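Local coordinates for protein pectate lyase II (Xanthomonas campestris pv. campestris, PDB 2QY1) that probably cleaves pectate, the polygalacturonate of plant cell walls, by beta-elimination, as a secreted polysaccharide lyase of family 1, at residues Ile116-Asn121 / Lys159-Val164; Val177-Tyr182 / Leu210-Leu215; Arg193-His198 / His217-Tyr222; Asn221-Val226 / Glu242-Glu247; Ile249-Thr254 / Tyr286-Asn291. The protein carries 2 engineered substitutions. All coordinates share one frame; numbering follows the deposited sequence.

Contact 1 of 5, residues Ile116-Asn121 / Lys159-Val164; sequences ISLEGN and KGVHHV
Leu118 meets Val161 in a buried apolar contact between the end of strand 116-119 and the loop that carries the chain from strand 155-158 round to strand 164-174. The two side chains cross at about a right angle, and Val161 CG2, set anti to its carbonyl carbon, lies 3.9 Å from Leu118 CB. Leu118 CD1 and Val164 CG1 approach tip to tip at 4.1 Å, and both residues also pack on Ile129. Where the strand runs out, Gly120 lets the backbones close up: its CA sits 3.6 Å from Lys159 O in a CA-H...O contact. The Lys159 chain, bent at chi3 (-84°), curls back over the Gly120 carbonyl, and NZ makes a weak hydrogen bond to Gly120 O at 3.0 Å. Glu119 is paired with Arg89, and its OE1 stays 4.3 Å from Lys159 NZ, beyond a salt bridge. The contact thus packs aliphatic side chains of a strand and the loop after the neighbouring strand between successive coils of the right-handed parallel beta-helix known from pectate lyases.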
# COMPACT_ATOMS: atom_id res chain seq x y z
N ILE A 116 -6.77 -0.12 -2.77
CA ILE A 116 -6.10 -1.22 -3.45
C ILE A 116 -5.94 -2.35 -2.45
O ILE A 116 -5.23 -2.21 -1.45
CB ILE A 116 -4.73 -0.79 -4.05
CG1 ILE A 116 -4.93 0.31 -5.11
CG2 ILE A 116 -3.98 -1.99 -4.63
CD1 ILE A 116 -3.65 1.03 -5.53
N SER A 117 -6.63 -3.46 -2.70
CA SER A 117 -6.65 -4.57 -1.76
C SER A 117 -6.24 -5.88 -2.43
O SER A 117 -6.79 -6.25 -3.46
CB SER A 117 -8.04 -4.72 -1.14
OG SER A 117 -8.12 -5.87 -0.32
N LEU A 118 -5.29 -6.56 -1.81
CA LEU A 118 -4.83 -7.86 -2.26
C LEU A 118 -5.18 -8.88 -1.19
O LEU A 118 -4.85 -8.69 -0.02
CB LEU A 118 -3.31 -7.84 -2.49
CG LEU A 118 -2.70 -6.62 -3.20
CD1 LEU A 118 -1.17 -6.71 -3.22
CD2 LEU A 118 -3.26 -6.45 -4.61
N GLU A 119 -5.85 -9.96 -1.57
CA GLU A 119 -6.31 -10.92 -0.56
C GLU A 119 -6.30 -12.38 -0.98
O GLU A 119 -6.85 -12.76 -2.02
CB GLU A 119 -7.70 -10.54 -0.02
CG GLU A 119 -8.58 -9.78 -1.00
CD GLU A 119 -9.77 -9.13 -0.33
OE1 GLU A 119 -10.50 -9.83 0.39
OE2 GLU A 119 -9.97 -7.91 -0.54
N GLY A 120 -5.65 -13.20 -0.15
CA GLY A 120 -5.74 -14.64 -0.28
C GLY A 120 -7.08 -15.12 0.23
O GLY A 120 -7.73 -14.45 1.04
N ASN A 121 -7.51 -16.28 -0.27
CA ASN A 121 -8.68 -16.97 0.26
C ASN A 121 -8.50 -18.49 0.12
O ASN A 121 -7.38 -18.94 -0.14
CB ASN A 121 -9.99 -16.47 -0.38
CG ASN A 121 -10.03 -16.63 -1.91
OD1 ASN A 121 -10.78 -15.93 -2.59
ND2 ASN A 121 -9.23 -17.54 -2.44
N LYS A 159 -3.91 -12.45 4.36
CA LYS A 159 -4.15 -13.88 4.14
C LYS A 159 -3.16 -14.55 3.19
O LYS A 159 -3.52 -15.44 2.41
CB LYS A 159 -5.61 -14.14 3.74
CG LYS A 159 -6.63 -13.77 4.82
CD LYS A 159 -8.07 -14.06 4.39
CE LYS A 159 -8.65 -12.93 3.56
NZ LYS A 159 -9.87 -13.33 2.79
N GLY A 160 -1.90 -14.11 3.24
CA GLY A 160 -0.81 -14.82 2.58
C GLY A 160 -0.43 -14.37 1.19
O GLY A 160 0.24 -15.11 0.46
N VAL A 161 -0.84 -13.16 0.80
CA VAL A 161 -0.35 -12.54 -0.42
C VAL A 161 1.18 -12.44 -0.29
O VAL A 161 1.69 -11.99 0.74
CB VAL A 161 -0.96 -11.14 -0.65
CG1 VAL A 161 -0.39 -10.49 -1.90
CG2 VAL A 161 -2.48 -11.24 -0.75
N HIS A 162 1.89 -12.87 -1.33
CA HIS A 162 3.35 -12.90 -1.26
C HIS A 162 4.03 -12.40 -2.53
O HIS A 162 3.46 -12.47 -3.61
CB HIS A 162 3.86 -14.30 -0.89
CG HIS A 162 3.49 -15.36 -1.87
ND1 HIS A 162 4.36 -15.80 -2.85
CD2 HIS A 162 2.36 -16.09 -2.02
CE1 HIS A 162 3.78 -16.75 -3.56
NE2 HIS A 162 2.56 -16.94 -3.08
N HIS A 163 5.26 -11.90 -2.37
CA HIS A 163 6.10 -11.39 -3.46
C HIS A 163 5.47 -10.21 -4.19
O HIS A 163 5.00 -10.31 -5.33
CB HIS A 163 6.53 -12.52 -4.39
CG HIS A 163 7.47 -13.49 -3.74
ND1 HIS A 163 7.04 -14.63 -3.11
CD2 HIS A 163 8.81 -13.45 -3.57
CE1 HIS A 163 8.08 -15.27 -2.60
NE2 HIS A 163 9.17 -14.57 -2.87
N VAL A 164 5.49 -9.08 -3.50
CA VAL A 164 4.83 -7.85 -3.92
C VAL A 164 5.79 -6.68 -3.79
O VAL A 164 6.54 -6.58 -2.81
CB VAL A 164 3.57 -7.59 -3.04
CG1 VAL A 164 2.91 -6.25 -3.39
CG2 VAL A 164 2.56 -8.73 -3.20

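Contact 2 of 5, residues Val177-Tyr182 / Leu210-Leu215; sequences VALNGY and LQRFGL. Engineered in segment 210-215: Phe213 (natural residue Arg).
Ala178 O accepts the N-H of Leu210 at 2.8 Å, the first rung of a parallel pairing between strands 176-180 and 210-212 on adjacent coils of the parallel beta-helix. Leu179 follows on one face, its CG anti to the backbone N (chi1 -174°), which lays it alongside Leu210, both pointing the same way. Leu179 CD1 is 3.9 Å from Leu210 CD1. The same Leu179 CD1 reaches the edge of the Arg212 guanidinium, 3.8 Å from Arg212 NH1. Asn180, on the other face, uses both backbone groups: its N donates to Leu210 O at 2.8 Å and its O receives Arg212 N at 2.7 Å. At Gly181 the backbone enters a conformation suited to glycine, and its carbonyl takes a bond from Arg212 NH1 (2.9 Å, 154° at the hydrogen); the oxygen lies in the guanidinium plane, but the nitrogen is tilted from the carbonyl plane. Tyr182 O is 3.3 Å from Arg212 NH1, at a poor angle for bonding. Arg212 NE forms a salt bridge with Asp184, so the guanidinium is held at two of its nitrogens. Arg234 lies close by, and a phosphate, probably from the crystallisation liquor, is bound about 4 Å from the Arg212 side chain, consistent with local positive charge that attracts anions.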
# COMPACT_ATOMS: atom_id res chain seq x y z
N VAL A 177 -3.06 3.74 6.11
CA VAL A 177 -2.36 3.70 4.83
C VAL A 177 -2.20 2.31 4.22
O VAL A 177 -2.62 2.07 3.08
CB VAL A 177 -0.97 4.39 4.92
CG1 VAL A 177 -0.22 4.31 3.58
CG2 VAL A 177 -1.14 5.84 5.34
N ALA A 178 -1.59 1.40 4.97
CA ALA A 178 -1.19 0.11 4.42
C ALA A 178 -1.27 -1.01 5.45
O ALA A 178 -0.54 -1.00 6.44
CB ALA A 178 0.22 0.20 3.83
N LEU A 179 -2.17 -1.96 5.20
CA LEU A 179 -2.29 -3.14 6.04
C LEU A 179 -1.55 -4.30 5.40
O LEU A 179 -1.58 -4.48 4.18
CB LEU A 179 -3.77 -3.50 6.24
CG LEU A 179 -4.14 -4.62 7.22
CD1 LEU A 179 -3.74 -4.29 8.65
CD2 LEU A 179 -5.64 -4.90 7.14
N ASN A 180 -0.89 -5.10 6.23
CA ASN A 180 -0.22 -6.30 5.77
C ASN A 180 -0.42 -7.41 6.81
O ASN A 180 0.38 -7.56 7.72
CB ASN A 180 1.28 -6.03 5.52
CG ASN A 180 1.91 -7.02 4.56
OD1 ASN A 180 1.66 -8.23 4.64
ND2 ASN A 180 2.73 -6.52 3.64
N GLY A 181 -1.51 -8.16 6.65
CA GLY A 181 -1.96 -9.11 7.67
C GLY A 181 -3.10 -8.49 8.45
O GLY A 181 -2.91 -7.46 9.10
N TYR A 182 -4.28 -9.11 8.40
CA TYR A 182 -5.51 -8.44 8.83
C TYR A 182 -5.84 -8.57 10.31
O TYR A 182 -6.60 -7.76 10.86
CB TYR A 182 -6.70 -8.89 7.97
CG TYR A 182 -7.34 -10.18 8.42
CD1 TYR A 182 -6.84 -11.41 7.97
CD2 TYR A 182 -8.43 -10.19 9.28
CE1 TYR A 182 -7.41 -12.61 8.37
CE2 TYR A 182 -9.01 -11.39 9.69
CZ TYR A 182 -8.50 -12.59 9.23
OH TYR A 182 -9.07 -13.78 9.63
N LEU A 210 1.21 -1.26 8.60
CA LEU A 210 0.98 -2.16 9.71
C LEU A 210 1.33 -3.54 9.20
O LEU A 210 0.65 -4.08 8.32
CB LEU A 210 -0.49 -2.10 10.17
CG LEU A 210 -0.91 -2.77 11.49
CD1 LEU A 210 -2.38 -2.47 11.78
CD2 LEU A 210 -0.67 -4.28 11.51
N GLN A 211 2.41 -4.12 9.73
CA GLN A 211 2.86 -5.43 9.30
C GLN A 211 2.61 -6.49 10.37
O GLN A 211 3.08 -6.35 11.50
CB GLN A 211 4.35 -5.40 8.92
CG GLN A 211 4.90 -6.74 8.44
CD GLN A 211 6.41 -6.74 8.26
OE1 GLN A 211 7.04 -5.69 8.19
NE2 GLN A 211 7.00 -7.93 8.20
N ARG A 212 1.88 -7.53 9.99
CA ARG A 212 1.72 -8.72 10.83
C ARG A 212 2.35 -9.91 10.12
O ARG A 212 1.98 -10.22 8.98
CB ARG A 212 0.25 -9.01 11.08
CG ARG A 212 -0.46 -8.09 12.06
CD ARG A 212 -1.87 -8.61 12.24
NE ARG A 212 -2.66 -7.89 13.24
CZ ARG A 212 -3.53 -6.91 12.97
NH1 ARG A 212 -3.72 -6.52 11.72
NH2 ARG A 212 -4.20 -6.33 13.95
N PHE A 213 3.30 -10.57 10.80
CA PHE A 213 4.01 -11.75 10.26
C PHE A 213 4.87 -11.40 9.04
O PHE A 213 4.93 -10.24 8.62
CB PHE A 213 3.04 -12.90 9.90
CG PHE A 213 2.06 -13.25 10.99
CD1 PHE A 213 2.41 -14.15 11.99
CD2 PHE A 213 0.78 -12.70 10.99
CE1 PHE A 213 1.50 -14.48 13.00
CE2 PHE A 213 -0.14 -13.03 11.99
CZ PHE A 213 0.22 -13.92 12.99
N GLY A 214 5.53 -12.41 8.48
CA GLY A 214 6.26 -12.28 7.22
C GLY A 214 7.50 -11.42 7.27
O GLY A 214 7.96 -11.00 8.34
N LEU A 215 8.06 -11.15 6.09
CA LEU A 215 9.25 -10.32 5.95
C LEU A 215 8.96 -9.16 5.03
O LEU A 215 8.25 -9.31 4.03
CB LEU A 215 10.43 -11.13 5.41
CG LEU A 215 10.84 -12.40 6.15
CD1 LEU A 215 11.87 -13.18 5.35
CD2 LEU A 215 11.37 -12.09 7.55

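Contact 3 of 5, residues Arg193-His198 / His217-Tyr222; sequences RTTYHH and HIYNNY
His197 and Tyr219 stand side by side on neighbouring coils of the parallel beta-helix, where strands 193-197 and 217-219 pair in parallel 4.7 Å apart. In both residues CG lies between the backbone N and the carbonyl carbon (chi1 near +75°), so the rings lean the same way, nearly parallel (5°) but slid until they barely overlap. His197 CB sits over the centre of the Tyr219 ring, 3.5 Å from its centroid, and Tyr219 OH hangs over a face of the imidazole, 3.5 Å from His197 CG. Likewise Asn220 CB rests on the His198 ring 3.6 Å from the centroid; Tyr168 stacks with that ring, and His198 NE2 bonds to Thr309. His197 ND1 and His198 ND1 share an in-plane hydrogen bond of 3.0 Å. On the other sheet face Tyr196 CD1 lies 3.8 Å from Ile218 CG1. Asn221 OD1 accepts from Asn199 N, and Tyr196 O is gripped twice: by Tyr219 N and, from the turn, by Asn221 ND2 at 3.0 Å, well above the carbonyl plane (58°).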
# COMPACT_ATOMS: atom_id res chain seq x y z
N ARG A 193 5.98 -11.52 1.58
CA ARG A 193 7.29 -10.98 1.23
C ARG A 193 7.02 -9.71 0.44
O ARG A 193 6.61 -9.77 -0.71
CB ARG A 193 8.09 -11.98 0.39
CG ARG A 193 8.37 -13.34 1.05
CD ARG A 193 9.34 -13.22 2.21
NE ARG A 193 9.69 -14.52 2.77
CZ ARG A 193 9.03 -15.13 3.75
NH1 ARG A 193 7.96 -14.57 4.29
NH2 ARG A 193 9.44 -16.32 4.18
N THR A 194 7.24 -8.56 1.08
CA THR A 194 6.83 -7.28 0.52
C THR A 194 7.95 -6.25 0.53
O THR A 194 8.62 -6.05 1.55
CB THR A 194 5.62 -6.70 1.29
OG1 THR A 194 4.72 -7.75 1.64
CG2 THR A 194 4.89 -5.65 0.46
N THR A 195 8.14 -5.59 -0.61
CA THR A 195 9.05 -4.46 -0.68
C THR A 195 8.25 -3.17 -0.84
O THR A 195 7.50 -3.01 -1.80
CB THR A 195 10.05 -4.61 -1.85
OG1 THR A 195 10.69 -5.89 -1.78
CG2 THR A 195 11.11 -3.51 -1.80
N TYR A 196 8.40 -2.26 0.13
CA TYR A 196 7.84 -0.92 0.04
C TYR A 196 8.98 0.05 -0.22
O TYR A 196 9.83 0.24 0.65
CB TYR A 196 7.17 -0.52 1.36
CG TYR A 196 6.00 -1.36 1.81
CD1 TYR A 196 6.19 -2.51 2.58
CD2 TYR A 196 4.69 -1.00 1.48
CE1 TYR A 196 5.11 -3.27 3.01
CE2 TYR A 196 3.60 -1.76 1.91
CZ TYR A 196 3.82 -2.89 2.67
OH TYR A 196 2.75 -3.64 3.09
N HIS A 197 9.02 0.67 -1.40
CA HIS A 197 10.08 1.65 -1.66
C HIS A 197 9.68 2.86 -2.48
O HIS A 197 8.78 2.79 -3.33
CB HIS A 197 11.34 0.98 -2.24
CG HIS A 197 11.22 0.56 -3.67
ND1 HIS A 197 11.61 1.36 -4.72
CD2 HIS A 197 10.76 -0.59 -4.22
CE1 HIS A 197 11.40 0.72 -5.86
NE2 HIS A 197 10.88 -0.46 -5.58
N HIS A 198 10.34 3.98 -2.20
CA HIS A 198 10.12 5.27 -2.88
C HIS A 198 8.67 5.76 -2.82
O HIS A 198 8.23 6.52 -3.69
CB HIS A 198 10.64 5.22 -4.32
CG HIS A 198 12.13 5.21 -4.43
ND1 HIS A 198 12.86 4.05 -4.55
CD2 HIS A 198 13.03 6.22 -4.45
CE1 HIS A 198 14.15 4.34 -4.63
NE2 HIS A 198 14.28 5.65 -4.58
N HIS A 217 10.79 -5.34 3.27
CA HIS A 217 11.91 -4.45 3.03
C HIS A 217 11.32 -3.08 2.74
O HIS A 217 10.66 -2.88 1.72
CB HIS A 217 12.76 -4.97 1.87
CG HIS A 217 14.02 -4.19 1.64
ND1 HIS A 217 14.65 -4.16 0.41
CD2 HIS A 217 14.76 -3.41 2.46
CE1 HIS A 217 15.73 -3.41 0.50
NE2 HIS A 217 15.82 -2.94 1.73
N ILE A 218 11.54 -2.15 3.66
CA ILE A 218 10.97 -0.81 3.59
C ILE A 218 12.11 0.19 3.43
O ILE A 218 12.81 0.49 4.40
CB ILE A 218 10.11 -0.51 4.86
CG1 ILE A 218 8.98 -1.53 5.00
CG2 ILE A 218 9.56 0.93 4.85
CD1 ILE A 218 8.40 -1.66 6.41
N TYR A 219 12.33 0.67 2.21
CA TYR A 219 13.48 1.54 1.92
C TYR A 219 13.16 2.72 1.02
O TYR A 219 12.27 2.64 0.18
CB TYR A 219 14.67 0.72 1.37
CG TYR A 219 14.59 0.33 -0.10
CD1 TYR A 219 15.12 1.15 -1.10
CD2 TYR A 219 14.03 -0.89 -0.48
CE1 TYR A 219 15.06 0.78 -2.45
CE2 TYR A 219 13.97 -1.27 -1.82
CZ TYR A 219 14.48 -0.43 -2.80
OH TYR A 219 14.42 -0.81 -4.12
N ASN A 220 13.89 3.82 1.20
CA ASN A 220 13.76 5.03 0.37
C ASN A 220 12.36 5.64 0.33
O ASN A 220 11.98 6.29 -0.65
CB ASN A 220 14.26 4.78 -1.07
CG ASN A 220 15.76 4.64 -1.16
OD1 ASN A 220 16.51 5.01 -0.25
ND2 ASN A 220 16.23 4.11 -2.29
N ASN A 221 11.59 5.43 1.40
CA ASN A 221 10.28 6.06 1.55
C ASN A 221 10.40 7.38 2.31
O ASN A 221 11.26 7.54 3.17
CB ASN A 221 9.30 5.14 2.27
CG ASN A 221 9.14 3.80 1.58
OD1 ASN A 221 8.50 3.69 0.54
ND2 ASN A 221 9.72 2.76 2.18
N TYR A 222 9.52 8.33 1.97
CA TYR A 222 9.49 9.63 2.63
C TYR A 222 8.23 9.74 3.49
O TYR A 222 7.11 9.57 2.99
CB TYR A 222 9.58 10.76 1.59
CG TYR A 222 9.30 12.15 2.13
CD1 TYR A 222 10.06 12.69 3.17
CD2 TYR A 222 8.28 12.94 1.58
CE1 TYR A 222 9.81 13.97 3.66
CE2 TYR A 222 8.02 14.22 2.07
CZ TYR A 222 8.79 14.73 3.10
OH TYR A 222 8.54 16.00 3.59

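Contact 4 of 5, residues Asn221-Val226 / Glu242-Glu247; sequences NYFNNV and ESNYFE
Phe223 and Phe246 stack between successive coils of the parallel beta-helix, where strands 222-224 and 245-247 run parallel and in register. Their rings make an offset stack, centroids 4.6 Å apart and planes at 24°, with Phe246 CE2 over one face of the Phe223 ring toward its rim, 3.5 Å from Phe223 CD2. Both have CG beside the backbone N, which keeps them pointing the same way; Phe201 meets Phe223 beyond. Two of the backbone bonds are nearly straight: Asn221 O accepts Tyr245 N, and Phe223 N gives to Tyr245 O, each at 2.9 Å. The third, Glu247 N to Phe223 O, is longer and bent. On the opposite face Tyr222 and Tyr245 lie side by side with planes 69° apart, Tyr222 CD1 3.6 Å from Tyr245 CD2, beneath helix 314-321. At the turn the amides of Asn221 and Asn244 are aligned, 10° apart in plane, as in the asparagine ladders of this fold. Glu247 crosses Tyr222 obliquely, and Tyr222 OH donates at 2.6 Å to Glu247 OE2, which accepts through its anti lone pair. The same oxygen holds a salt bridge to Lys315 of the covering helix. Two polar partners on one carboxylate oxygen would favour the ionised form of Glu247 and join the helix to two coils.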
# COMPACT_ATOMS: atom_id res chain seq x y z
N ASN A 221 11.59 5.43 1.40
CA ASN A 221 10.28 6.06 1.55
C ASN A 221 10.40 7.38 2.31
O ASN A 221 11.26 7.54 3.17
CB ASN A 221 9.30 5.14 2.27
CG ASN A 221 9.14 3.80 1.58
OD1 ASN A 221 8.50 3.69 0.54
ND2 ASN A 221 9.72 2.76 2.18
N TYR A 222 9.52 8.33 1.97
CA TYR A 222 9.49 9.63 2.63
C TYR A 222 8.23 9.74 3.49
O TYR A 222 7.11 9.57 2.99
CB TYR A 222 9.58 10.76 1.59
CG TYR A 222 9.30 12.15 2.13
CD1 TYR A 222 10.06 12.69 3.17
CD2 TYR A 222 8.28 12.94 1.58
CE1 TYR A 222 9.81 13.97 3.66
CE2 TYR A 222 8.02 14.22 2.07
CZ TYR A 222 8.79 14.73 3.10
OH TYR A 222 8.54 16.00 3.59
N PHE A 223 8.44 10.01 4.78
CA PHE A 223 7.36 10.16 5.75
C PHE A 223 7.32 11.61 6.21
O PHE A 223 8.35 12.18 6.58
CB PHE A 223 7.59 9.27 6.98
CG PHE A 223 7.66 7.79 6.68
CD1 PHE A 223 6.63 6.94 7.06
CD2 PHE A 223 8.78 7.25 6.04
CE1 PHE A 223 6.70 5.57 6.81
CE2 PHE A 223 8.85 5.88 5.77
CZ PHE A 223 7.81 5.04 6.16
N ASN A 224 6.14 12.21 6.19
CA ASN A 224 5.95 13.57 6.69
C ASN A 224 4.54 13.76 7.20
O ASN A 224 3.57 13.44 6.51
CB ASN A 224 6.27 14.60 5.60
CG ASN A 224 6.24 16.03 6.13
OD1 ASN A 224 5.69 16.93 5.49
ND2 ASN A 224 6.84 16.25 7.29
N ASN A 225 4.42 14.29 8.42
CA ASN A 225 3.13 14.49 9.08
C ASN A 225 2.34 13.19 9.22
O ASN A 225 1.22 13.04 8.71
CB ASN A 225 2.33 15.61 8.40
CG ASN A 225 2.98 16.98 8.58
OD1 ASN A 225 3.22 17.70 7.61
ND2 ASN A 225 3.29 17.32 9.82
N VAL A 226 2.96 12.24 9.92
CA VAL A 226 2.34 10.96 10.28
C VAL A 226 2.06 11.05 11.77
O VAL A 226 2.99 11.09 12.58
CB VAL A 226 3.27 9.77 9.94
CG1 VAL A 226 2.56 8.45 10.20
CG2 VAL A 226 3.76 9.85 8.49
N GLU A 242 15.44 0.64 5.74
CA GLU A 242 16.70 1.13 5.18
C GLU A 242 16.55 2.45 4.41
O GLU A 242 15.66 2.58 3.58
CB GLU A 242 17.28 0.05 4.25
CG GLU A 242 18.62 0.38 3.62
CD GLU A 242 19.10 -0.69 2.65
OE1 GLU A 242 20.22 -0.52 2.11
OE2 GLU A 242 18.38 -1.68 2.41
N SER A 243 17.42 3.41 4.71
CA SER A 243 17.54 4.65 3.94
C SER A 243 16.22 5.39 3.66
O SER A 243 16.01 5.92 2.57
CB SER A 243 18.29 4.39 2.62
OG SER A 243 19.63 4.01 2.87
N ASN A 244 15.33 5.41 4.65
CA ASN A 244 14.11 6.20 4.57
C ASN A 244 14.39 7.63 5.04
O ASN A 244 15.44 7.91 5.61
CB ASN A 244 12.99 5.56 5.40
CG ASN A 244 12.69 4.12 4.99
OD1 ASN A 244 13.17 3.18 5.62
ND2 ASN A 244 11.91 3.95 3.93
N TYR A 245 13.43 8.52 4.79
CA TYR A 245 13.51 9.90 5.24
C TYR A 245 12.31 10.16 6.15
O TYR A 245 11.17 10.20 5.68
CB TYR A 245 13.49 10.85 4.03
CG TYR A 245 13.90 12.28 4.30
CD1 TYR A 245 15.11 12.78 3.80
CD2 TYR A 245 13.08 13.15 5.02
CE1 TYR A 245 15.49 14.10 4.02
CE2 TYR A 245 13.46 14.47 5.25
CZ TYR A 245 14.66 14.94 4.74
OH TYR A 245 15.04 16.24 4.96
N PHE A 246 12.57 10.32 7.45
CA PHE A 246 11.53 10.56 8.44
C PHE A 246 11.55 12.00 8.94
O PHE A 246 12.61 12.52 9.30
CB PHE A 246 11.71 9.64 9.66
CG PHE A 246 11.60 8.17 9.36
CD1 PHE A 246 12.75 7.40 9.17
CD2 PHE A 246 10.36 7.54 9.30
CE1 PHE A 246 12.66 6.04 8.90
CE2 PHE A 246 10.26 6.18 9.03
CZ PHE A 246 11.41 5.42 8.84
N GLU A 247 10.38 12.64 8.96
CA GLU A 247 10.21 13.94 9.63
C GLU A 247 8.76 14.17 10.01
O GLU A 247 7.85 13.62 9.38
CB GLU A 247 10.75 15.10 8.78
CG GLU A 247 10.06 15.31 7.44
CD GLU A 247 10.59 16.51 6.68
OE1 GLU A 247 11.40 17.27 7.25
OE2 GLU A 247 10.20 16.70 5.51

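Contact 5 of 5, residues Ile249-Thr254 / Tyr286-Asn291; sequences IKNPVT and YANATN
Thr254 and Asn288 make an antiparallel, non-hydrogen-bonded pair, a short return of the chain in the parallel beta-helix, where strand 287-288 lies beside strand 245-255. The two side chains point the same way from one face. Thr254 OG1 is anti to the backbone N (chi1 -176°) and is thereby carried between two acceptors, 2.9 Å from Asn288 OD1 and 2.8 Å from Ala287 O. The backbone bond lies next to this pair: Ala289 N donates to Val253 O at 3.1 Å, almost straight at 171°. Ala289 is the centre of an inverse gamma turn, and its CB touches Val253 CG1 at 3.8 Å; Trp264 packs against both residues. Arg256 binds the polar end of the pair, NE to Thr254 OG1 and NH2 to Asn288 OD1, while Asn288 ND2 is taken up by Gly278 O. With Arg256 donating from outside, Thr254 OG1, Asn288 OD1 and Ala287 O are knitted into one small polar cluster beside the strand.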
# COMPACT_ATOMS: atom_id res chain seq x y z
N ILE A 249 6.86 13.04 12.46
CA ILE A 249 6.25 11.72 12.57
C ILE A 249 6.25 11.24 14.02
O ILE A 249 7.26 11.35 14.72
CB ILE A 249 6.92 10.68 11.61
CG1 ILE A 249 6.34 9.27 11.80
CG2 ILE A 249 8.45 10.67 11.77
CD1 ILE A 249 6.55 8.32 10.62
N LYS A 250 5.10 10.74 14.47
CA LYS A 250 4.98 10.14 15.79
C LYS A 250 5.13 8.63 15.66
O LYS A 250 4.59 8.03 14.73
CB LYS A 250 3.63 10.49 16.42
CG LYS A 250 3.49 10.06 17.87
CD LYS A 250 2.20 10.58 18.49
CE LYS A 250 2.12 10.19 19.96
NZ LYS A 250 1.05 10.95 20.66
N ASN A 251 5.87 8.03 16.59
CA ASN A 251 6.18 6.59 16.57
C ASN A 251 6.55 6.07 15.18
O ASN A 251 5.85 5.20 14.63
CB ASN A 251 5.01 5.78 17.16
CG ASN A 251 4.55 6.30 18.50
OD1 ASN A 251 3.39 6.69 18.66
ND2 ASN A 251 5.45 6.30 19.48
N PRO A 252 7.65 6.60 14.58
CA PRO A 252 8.01 6.23 13.21
C PRO A 252 8.30 4.75 13.02
O PRO A 252 7.94 4.17 11.99
CB PRO A 252 9.27 7.07 12.94
CG PRO A 252 9.79 7.45 14.28
CD PRO A 252 8.59 7.58 15.15
N VAL A 253 8.94 4.14 14.02
CA VAL A 253 9.20 2.70 14.01
C VAL A 253 8.78 2.15 15.36
O VAL A 253 9.34 2.51 16.40
CB VAL A 253 10.69 2.38 13.72
CG1 VAL A 253 10.94 0.88 13.80
CG2 VAL A 253 11.10 2.90 12.34
N THR A 254 7.77 1.28 15.35
CA THR A 254 7.19 0.77 16.58
C THR A 254 6.64 -0.65 16.41
O THR A 254 6.51 -1.15 15.30
CB THR A 254 6.07 1.72 17.12
OG1 THR A 254 5.59 1.24 18.39
CG2 THR A 254 4.90 1.82 16.14
N TYR A 286 4.82 -3.66 23.98
CA TYR A 286 5.17 -2.73 22.91
C TYR A 286 6.66 -2.41 22.87
O TYR A 286 7.40 -2.70 23.82
CB TYR A 286 4.35 -1.44 23.04
CG TYR A 286 4.93 -0.42 24.01
CD1 TYR A 286 4.68 -0.52 25.38
CD2 TYR A 286 5.71 0.64 23.55
CE1 TYR A 286 5.21 0.41 26.27
CE2 TYR A 286 6.25 1.57 24.43
CZ TYR A 286 5.99 1.45 25.79
OH TYR A 286 6.52 2.38 26.66
N ALA A 287 7.09 -1.82 21.76
CA ALA A 287 8.45 -1.32 21.61
C ALA A 287 8.48 -0.06 20.74
O ALA A 287 7.74 0.04 19.75
CB ALA A 287 9.36 -2.39 21.01
N ASN A 288 9.31 0.90 21.13
CA ASN A 288 9.56 2.10 20.35
C ASN A 288 11.05 2.20 20.02
O ASN A 288 11.89 2.12 20.91
CB ASN A 288 9.12 3.36 21.12
CG ASN A 288 7.61 3.56 21.11
OD1 ASN A 288 6.89 3.02 20.27
ND2 ASN A 288 7.13 4.37 22.05
N ALA A 289 11.37 2.38 18.74
CA ALA A 289 12.76 2.51 18.29
C ALA A 289 13.29 3.93 18.54
O ALA A 289 13.74 4.61 17.61
CB ALA A 289 12.87 2.14 16.82
N THR A 290 13.25 4.36 19.80
CA THR A 290 13.59 5.73 20.19
C THR A 290 15.03 6.10 19.85
O THR A 290 15.33 7.24 19.50
CB THR A 290 13.31 5.96 21.70
OG1 THR A 290 11.95 5.60 22.00
CG2 THR A 290 13.51 7.42 22.09
N ASN A 291 15.93 5.12 19.92
CA ASN A 291 17.34 5.34 19.63
C ASN A 291 17.79 4.76 18.29
O ASN A 291 18.98 4.77 17.96
CB ASN A 291 18.20 4.80 20.77
CG ASN A 291 17.99 5.57 22.06
OD1 ASN A 291 18.37 6.73 22.16
ND2 ASN A 291 17.36 4.93 23.03

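From the N terminus, contact 1 closes first, bringing strand 116-119 against the loop after strand 155-158, with 37 residues between. Contacts 2 and 3 come next and cross: residues 193-198 follow 177-182 before 210-215 and 217-222 pair with them, so that two faces of the same pair of coils are tied in turn. They meet at the side chain of Asn180, which lies by Thr194 and Tyr196; Val164 of contact 1 pairs with the strand of contact 3. Contact 4 starts where contact 3 ends, sharing Asn221 and Tyr222, and carries the stacking one coil further. Contact 5 continues the same strand 245-255 and closes the last loop, its centre about 26 Å from that of contact 1.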